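Local atomic coordinates of dehydroquinate synthase (Thermus thermophilus, PDB entry 1UJN), a protein that probably catalyses the second step of chorismate biosynthesis, converting the seven-carbon sugar phosphate DAHP to 3-dehydroquinate with release of phosphate, using NAD and zinc or cobalt. Residues F167-F175 against P273-L281. Numbering follows the deposited sequence.
Sequences FKEGLVEAF and PVRRLLLWL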
# COMPACT_ATOMS: atom_id res chain seq x y z
N PHE A 167 15.91 -23.10 12.64
CA PHE A 167 14.85 -24.09 12.51
C PHE A 167 14.02 -24.09 13.79
O PHE A 167 12.79 -24.10 13.75
CB PHE A 167 15.46 -25.48 12.27
CG PHE A 167 14.45 -26.60 12.30
CD1 PHE A 167 14.27 -27.36 13.45
CD2 PHE A 167 13.68 -26.88 11.18
CE1 PHE A 167 13.33 -28.39 13.48
CE2 PHE A 167 12.73 -27.91 11.20
CZ PHE A 167 12.56 -28.66 12.35
N LYS A 168 14.70 -24.07 14.93
CA LYS A 168 14.02 -24.09 16.22
C LYS A 168 13.27 -22.80 16.53
O LYS A 168 12.24 -22.83 17.21
CB LYS A 168 15.03 -24.39 17.33
CG LYS A 168 15.64 -25.78 17.22
CD LYS A 168 16.43 -26.14 18.48
CE LYS A 168 16.88 -27.60 18.45
NZ LYS A 168 17.66 -27.96 19.66
N GLU A 169 13.78 -21.67 16.05
CA GLU A 169 13.10 -20.40 16.30
C GLU A 169 11.64 -20.48 15.86
O GLU A 169 10.75 -20.00 16.55
CB GLU A 169 13.75 -19.27 15.51
CG GLU A 169 14.96 -18.67 16.15
CD GLU A 169 15.37 -17.40 15.44
OE1 GLU A 169 16.46 -17.39 14.84
OE2 GLU A 169 14.58 -16.43 15.47
N GLY A 170 11.42 -21.09 14.69
CA GLY A 170 10.07 -21.23 14.18
C GLY A 170 9.21 -22.14 15.04
O GLY A 170 8.00 -21.93 15.17
N LEU A 171 9.82 -23.16 15.63
CA LEU A 171 9.06 -24.07 16.47
C LEU A 171 8.57 -23.36 17.73
O LEU A 171 7.60 -23.79 18.34
CB LEU A 171 9.91 -25.30 16.83
CG LEU A 171 10.42 -26.08 15.62
CD1 LEU A 171 10.91 -27.45 16.07
CD2 LEU A 171 9.32 -26.23 14.59
N VAL A 172 9.24 -22.28 18.12
CA VAL A 172 8.84 -21.52 19.30
C VAL A 172 7.49 -20.87 19.03
O VAL A 172 6.61 -20.85 19.89
CB VAL A 172 9.87 -20.42 19.65
CG1 VAL A 172 9.30 -19.49 20.73
CG2 VAL A 172 11.16 -21.06 20.14
N GLU A 173 7.33 -20.32 17.82
CA GLU A 173 6.10 -19.67 17.43
C GLU A 173 4.95 -20.67 17.41
O GLU A 173 3.82 -20.34 17.77
CB GLU A 173 6.26 -19.05 16.04
CG GLU A 173 5.64 -17.67 15.89
CD GLU A 173 6.36 -16.60 16.70
OE1 GLU A 173 7.25 -15.92 16.14
OE2 GLU A 173 6.05 -16.45 17.90
N ALA A 174 5.24 -21.90 17.00
CA ALA A 174 4.23 -22.96 16.95
C ALA A 174 3.82 -23.27 18.39
O ALA A 174 2.64 -23.46 18.69
CB ALA A 174 4.81 -24.20 16.28
N PHE A 175 4.81 -23.34 19.27
CA PHE A 175 4.61 -23.61 20.68
C PHE A 175 3.67 -22.55 21.24
O PHE A 175 2.76 -22.84 22.01
CB PHE A 175 5.96 -23.54 21.41
CG PHE A 175 5.88 -23.87 22.87
CD1 PHE A 175 6.19 -25.15 23.32
CD2 PHE A 175 5.52 -22.90 23.80
CE1 PHE A 175 6.13 -25.46 24.68
CE2 PHE A 175 5.46 -23.20 25.16
CZ PHE A 175 5.76 -24.49 25.60
N PRO A 273 6.27 -26.84 30.84
CA PRO A 273 6.33 -26.87 29.38
C PRO A 273 7.31 -25.84 28.82
O PRO A 273 8.06 -26.12 27.89
CB PRO A 273 4.89 -26.56 28.97
CG PRO A 273 4.09 -27.06 30.13
CD PRO A 273 4.90 -26.59 31.31
N VAL A 274 7.31 -24.64 29.41
CA VAL A 274 8.19 -23.57 28.95
C VAL A 274 9.65 -23.84 29.33
O VAL A 274 10.55 -23.51 28.56
CB VAL A 274 7.75 -22.20 29.51
CG1 VAL A 274 8.71 -21.11 29.05
CG2 VAL A 274 6.33 -21.89 29.04
N ARG A 275 9.89 -24.44 30.49
CA ARG A 275 11.26 -24.74 30.88
C ARG A 275 11.83 -25.73 29.87
O ARG A 275 12.96 -25.57 29.40
CB ARG A 275 11.33 -25.33 32.29
CG ARG A 275 10.89 -24.40 33.41
CD ARG A 275 11.45 -24.86 34.75
NE ARG A 275 10.87 -24.14 35.88
CZ ARG A 275 9.74 -24.49 36.49
NH1 ARG A 275 9.07 -25.56 36.09
NH2 ARG A 275 9.28 -23.77 37.50
N ARG A 276 11.04 -26.75 29.55
CA ARG A 276 11.44 -27.76 28.57
C ARG A 276 11.82 -27.08 27.26
O ARG A 276 12.86 -27.37 26.68
CB ARG A 276 10.31 -28.75 28.31
CG ARG A 276 10.34 -30.01 29.16
CD ARG A 276 9.48 -31.11 28.55
NE ARG A 276 8.04 -30.81 28.58
CZ ARG A 276 7.31 -30.72 29.69
NH1 ARG A 276 7.87 -30.90 30.88
NH2 ARG A 276 6.02 -30.45 29.60
N LEU A 277 10.95 -26.19 26.81
CA LEU A 277 11.16 -25.45 25.57
C LEU A 277 12.51 -24.74 25.56
O LEU A 277 13.26 -24.82 24.58
CB LEU A 277 10.05 -24.41 25.38
CG LEU A 277 10.24 -23.44 24.20
CD1 LEU A 277 10.09 -24.20 22.89
CD2 LEU A 277 9.22 -22.32 24.28
N LEU A 278 12.81 -24.05 26.66
CA LEU A 278 14.06 -23.30 26.79
C LEU A 278 15.32 -24.16 26.82
O LEU A 278 16.36 -23.75 26.32
CB LEU A 278 14.00 -22.42 28.04
CG LEU A 278 13.02 -21.25 27.96
CD1 LEU A 278 12.84 -20.60 29.33
CD2 LEU A 278 13.52 -20.23 26.94
N LEU A 279 15.23 -25.34 27.42
CA LEU A 279 16.39 -26.23 27.48
C LEU A 279 16.67 -26.80 26.10
O LEU A 279 17.81 -26.90 25.67
CB LEU A 279 16.14 -27.37 28.47
CG LEU A 279 16.09 -26.97 29.95
CD1 LEU A 279 15.94 -28.22 30.81
CD2 LEU A 279 17.37 -26.23 30.32
N TRP A 280 15.60 -27.18 25.41
CA TRP A 280 15.70 -27.72 24.06
C TRP A 280 16.17 -26.63 23.10
O TRP A 280 16.96 -26.88 22.19
CB TRP A 280 14.32 -28.24 23.63
CG TRP A 280 14.21 -28.60 22.19
CD1 TRP A 280 14.66 -29.74 21.60
CD2 TRP A 280 13.61 -27.82 21.16
NE1 TRP A 280 14.35 -29.73 20.26
CE2 TRP A 280 13.71 -28.55 19.96
CE3 TRP A 280 12.98 -26.56 21.13
CZ2 TRP A 280 13.21 -28.08 18.74
CZ3 TRP A 280 12.48 -26.09 19.92
CH2 TRP A 280 12.60 -26.85 18.74
N LEU A 281 15.68 -25.41 23.31
CA LEU A 281 16.02 -24.28 22.46
C LEU A 281 17.46 -23.79 22.59
O LEU A 281 18.09 -23.44 21.59
CB LEU A 281 15.05 -23.13 22.73
CG LEU A 281 15.08 -21.94 21.77
CD1 LEU A 281 14.67 -22.40 20.38
CD2 LEU A 281 14.13 -20.86 22.27
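Lys168 lies lengthwise over one face of the Trp280 indole, its chain extended beyond CG. Its CD sits 3.8 Å from the centroid of the six-membered ring, a CH-pi contact, while NZ reaches the five-membered ring as a cation-pi contact (3.9 Å to the centroid, 15° off the normal). The same ammonium gives a hydrogen bond to the carbonyl of that tryptophan, NZ to Trp280 O 2.8 Å, so ring and backbone carbonyl of one residue near the end of helix 271-281 hold it. One turn on, Leu171 comes at the indole edge, its CD1 unusually close to Trp280 CH2 (3.2 Å) and 3.6 Å from Trp280 CZ2. Val172 points CG2 at Leu281 CD2 (3.7 Å), with Leu277 CD1 more loosely beside it. Phe175, its CG anti to the backbone N (chi1 -177°), reaches across to the first half of 273-281, where Leu277 CD2 covers one ring face, 3.9 Å from the centroid, and CZ meets Pro273 CB at 4.0 Å. Segments 167-175 and 273-281 run nearly antiparallel (170°) in the mainly helical C-terminal part. Helix 199-216 packs on Leu171, helix 247-264 on Leu278 and Leu281; Glu173, a predicted zinc ligand, faces helix 120-126 and His247.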